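Local coordinates for protein lipid II:glycine glycyltransferase (Staphylococcus aureus, PDB 6SNR) that probably adds the first glycine of the pentaglycine interpeptide bridge to the lysine of membrane-bound lipid II, using glycyl-tRNA as donor, during peptidoglycan synthesis, at residues Q25-A30 with V54-F59. Sequence-based numbering, arbitrary orientation.
Sequences QLTKWA and VAQLLF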
ATOM      1  N   GLN A  25      13.194  -0.567   6.905  1.00 15.58           N
ATOM      2  CA  GLN A  25      14.624  -0.347   7.104  1.00 14.28           C
ATOM      3  C   GLN A  25      15.101   1.059   6.713  1.00 15.33           C
ATOM      4  O   GLN A  25      16.312   1.338   6.794  1.00 16.00           O
ATOM      5  CB  GLN A  25      15.452  -1.410   6.442  1.00 14.22           C
ATOM      6  CG  GLN A  25      15.351  -2.778   7.130  1.00 14.00           C
ATOM      7  CD  GLN A  25      16.113  -2.748   8.455  1.00 14.14           C
ATOM      8  OE1 GLN A  25      15.544  -2.717   9.601  1.00 16.75           O
ATOM      9  NE2 GLN A  25      17.361  -2.680   8.300  1.00 13.38           N
ATOM     10  N   LEU A  26      14.190   1.908   6.272  1.00 15.76           N
ATOM     11  CA  LEU A  26      14.564   3.301   5.906  1.00 14.93           C
ATOM     12  C   LEU A  26      14.731   4.174   7.128  1.00 14.34           C
ATOM     13  O   LEU A  26      13.984   4.079   8.110  1.00 15.59           O
ATOM     14  CB  LEU A  26      13.514   3.938   4.961  1.00 16.08           C
ATOM     15  CG  LEU A  26      13.319   3.233   3.617  1.00 16.83           C
ATOM     16  CD1 LEU A  26      12.257   3.988   2.812  1.00 17.20           C
ATOM     17  CD2 LEU A  26      14.628   3.183   2.852  1.00 17.57           C
ATOM     18  N   THR A  27      15.668   5.134   7.032  1.00 15.80           N
ATOM     19  CA  THR A  27      15.887   6.017   8.126  1.00 15.20           C
ATOM     20  C   THR A  27      14.675   6.867   8.539  1.00 16.07           C
ATOM     21  O   THR A  27      14.466   7.116   9.709  1.00 17.70           O
ATOM     22  CB  THR A  27      17.146   6.915   7.947  1.00 16.47           C
ATOM     23  OG1 THR A  27      16.913   7.888   6.905  1.00 18.15           O
ATOM     24  CG2 THR A  27      18.377   6.133   7.644  1.00 16.00           C
ATOM     25  N   LYS A  28      13.859   7.318   7.563  1.00 15.95           N
ATOM     26  CA  LYS A  28      12.693   8.114   7.900  1.00 17.03           C
ATOM     27  C   LYS A  28      11.572   7.251   8.520  1.00 15.94           C
ATOM     28  O   LYS A  28      10.743   7.775   9.247  1.00 17.38           O
ATOM     29  CB  LYS A  28      12.163   8.858   6.664  1.00 18.44           C
ATOM     30  CG  LYS A  28      13.115   9.861   6.088  1.00 21.66           C
ATOM     31  CD  LYS A  28      13.415  10.980   7.045  1.00 23.50           C
ATOM     32  CE  LYS A  28      13.978  12.172   6.260  1.00 24.92           C
ATOM     33  NZ  LYS A  28      13.040  12.665   5.189  1.00 28.74           N
ATOM     34  N   TRP A  29      11.595   5.942   8.251  1.00 16.61           N
ATOM     35  CA  TRP A  29      10.659   5.043   8.986  1.00 16.59           C
ATOM     36  C   TRP A  29      11.046   5.008  10.477  1.00 16.81           C
ATOM     37  O   TRP A  29      10.189   5.098  11.389  1.00 16.23           O
ATOM     38  CB  TRP A  29      10.667   3.655   8.409  1.00 17.70           C
ATOM     39  CG  TRP A  29       9.727   2.770   9.135  1.00 18.42           C
ATOM     40  CD1 TRP A  29      10.041   1.872  10.115  1.00 19.68           C
ATOM     41  CD2 TRP A  29       8.302   2.742   9.004  1.00 22.80           C
ATOM     42  NE1 TRP A  29       8.908   1.300  10.596  1.00 22.41           N
ATOM     43  CE2 TRP A  29       7.826   1.801   9.934  1.00 23.94           C
ATOM     44  CE3 TRP A  29       7.380   3.423   8.195  1.00 25.51           C
ATOM     45  CZ2 TRP A  29       6.483   1.489  10.046  1.00 27.38           C
ATOM     46  CZ3 TRP A  29       6.054   3.137   8.326  1.00 28.83           C
ATOM     47  CH2 TRP A  29       5.610   2.174   9.251  1.00 27.55           C
ATOM     48  N   ALA A  30      12.341   4.904  10.761  1.00 17.59           N
ATOM     49  CA  ALA A  30      12.785   5.018  12.175  1.00 19.82           C
ATOM     50  C   ALA A  30      12.348   6.300  12.817  1.00 18.99           C
ATOM     51  O   ALA A  30      11.931   6.305  13.981  1.00 20.46           O
ATOM     52  CB  ALA A  30      14.291   4.836  12.284  1.00 20.69           C
ATOM     53  N   VAL A  54      23.481  -3.809   5.180  1.00 17.06           N
ATOM     54  CA  VAL A  54      23.185  -2.834   6.199  1.00 16.26           C
ATOM     55  C   VAL A  54      22.059  -3.311   7.064  1.00 16.85           C
ATOM     56  O   VAL A  54      21.379  -4.309   6.723  1.00 16.35           O
ATOM     57  CB  VAL A  54      22.772  -1.472   5.592  1.00 17.86           C
ATOM     58  CG1 VAL A  54      23.852  -0.982   4.647  1.00 18.35           C
ATOM     59  CG2 VAL A  54      21.438  -1.600   4.843  1.00 17.17           C
ATOM     60  N   ALA A  55      21.876  -2.637   8.169  1.00 16.76           N
ATOM     61  CA  ALA A  55      20.724  -2.888   9.023  1.00 14.36           C
ATOM     62  C   ALA A  55      20.464  -1.691   9.909  1.00 16.10           C
ATOM     63  O   ALA A  55      21.385  -1.007  10.368  1.00 15.91           O
ATOM     64  CB  ALA A  55      20.927  -4.174   9.828  1.00 15.34           C
ATOM     65  N   GLN A  56      19.196  -1.399  10.110  1.00 15.03           N
ATOM     66  CA  GLN A  56      18.726  -0.433  11.028  1.00 14.36           C
ATOM     67  C   GLN A  56      18.074  -1.155  12.218  1.00 16.56           C
ATOM     68  O   GLN A  56      17.148  -1.943  12.063  1.00 15.96           O
ATOM     69  CB  GLN A  56      17.681   0.450  10.352  1.00 16.15           C
ATOM     70  CG  GLN A  56      17.150   1.492  11.234  1.00 16.87           C
ATOM     71  CD  GLN A  56      16.386   2.511  10.454  1.00 19.68           C
ATOM     72  OE1 GLN A  56      15.239   2.272  10.037  1.00 21.68           O
ATOM     73  NE2 GLN A  56      17.019   3.623  10.221  1.00 16.57           N
ATOM     74  N   LEU A  57      18.625  -0.930  13.386  1.00 14.93           N
ATOM     75  CA  LEU A  57      18.205  -1.562  14.651  1.00 14.70           C
ATOM     76  C   LEU A  57      17.346  -0.623  15.411  1.00 16.57           C
ATOM     77  O   LEU A  57      17.720   0.555  15.635  1.00 17.73           O
ATOM     78  CB  LEU A  57      19.475  -1.899  15.506  1.00 14.96           C
ATOM     79  CG  LEU A  57      20.404  -3.028  15.085  1.00 16.54           C
ATOM     80  CD1 LEU A  57      20.908  -3.024  13.673  1.00 16.89           C
ATOM     81  CD2 LEU A  57      21.589  -3.047  16.074  1.00 16.91           C
ATOM     82  N   LEU A  58      16.171  -1.066  15.854  1.00 15.13           N
ATOM     83  CA  LEU A  58      15.323  -0.278  16.684  1.00 16.44           C
ATOM     84  C   LEU A  58      15.338  -0.897  18.065  1.00 16.61           C
ATOM     85  O   LEU A  58      15.118  -2.094  18.232  1.00 17.13           O
ATOM     86  CB  LEU A  58      13.871  -0.244  16.173  1.00 18.19           C
ATOM     87  CG  LEU A  58      13.739   0.489  14.829  1.00 19.56           C
ATOM     88  CD1 LEU A  58      12.311   0.366  14.263  1.00 19.77           C
ATOM     89  CD2 LEU A  58      14.093   1.943  15.004  1.00 21.79           C
ATOM     90  N   PHE A  59      15.530  -0.051  19.053  1.00 15.51           N
ATOM     91  CA  PHE A  59      15.471  -0.463  20.472  1.00 16.08           C
ATOM     92  C   PHE A  59      14.327   0.146  21.242  1.00 17.37           C
ATOM     93  O   PHE A  59      14.004   1.340  21.078  1.00 17.08           O
ATOM     94  CB  PHE A  59      16.812  -0.018  21.175  1.00 15.91           C
ATOM     95  CG  PHE A  59      17.998  -0.755  20.706  1.00 15.26           C
ATOM     96  CD1 PHE A  59      18.429  -1.909  21.303  1.00 14.90           C
ATOM     97  CD2 PHE A  59      18.776  -0.278  19.658  1.00 16.88           C
ATOM     98  CE1 PHE A  59      19.532  -2.586  20.854  1.00 15.78           C
ATOM     99  CE2 PHE A  59      19.861  -0.959  19.200  1.00 16.03           C
ATOM    100  CZ  PHE A  59      20.277  -2.130  19.786  1.00 16.32           C
TER
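The side chains of Q25 and Q56 run past one another in opposing senses, and their amide planes stand 68° apart. The chain of Q25 bends at chi2 (-73°), which brings CD up beside the Q56 backbone, and the amide meets both backbone polar atoms of Q56: NE2 is modelled 2.9 Å from Q56 N and OE1 3.0 Å from Q56 O. Two like atoms facing like atoms suggest that the amide is built the wrong way round; turned back, it could form a hydrogen bond at each end. Along strand 50-61 this site falls between the backbone pairings of V54 with V77 and L58 with Y71 on the neighbouring strand 68-78.

L26, at the N-cap position, contributes its carbonyl rather than its side chain. Its O accepts a bond from A30 N (3.2 Å) and a weak one from W29 N, while Q56 OE1 is modelled 2.9 Å away, again the sign of a probably reversed amide. In Q56, chi1 of -179° sets CG opposite the backbone N, and the rest of the chain runs out nearly straight. T27 crosses that chain at about a right angle, its CA 3.4 Å from the atom modelled as Q56 NE2, whereas its hydroxyl is hydrogen-bonded to D12 of helix 8-17. One turn on, A30 points its CB at the strand, 3.6 Å from Q56 CD and 4.0 Å from L58 CD2; A40 of strand 39-47 touches both A30 and L58.

The contact thus seats the start of helix 27-33 on a face of the mixed sheet that contains strands 39-47, 50-61 and 68-78 in a FemABX enzyme. Its chemistry is two buried primary amides beside a small apolar patch; if both are turned over, each may hydrogen-bond to the other segment's backbone, Q25 to N and O of Q56 and Q56 to the L26 carbonyl.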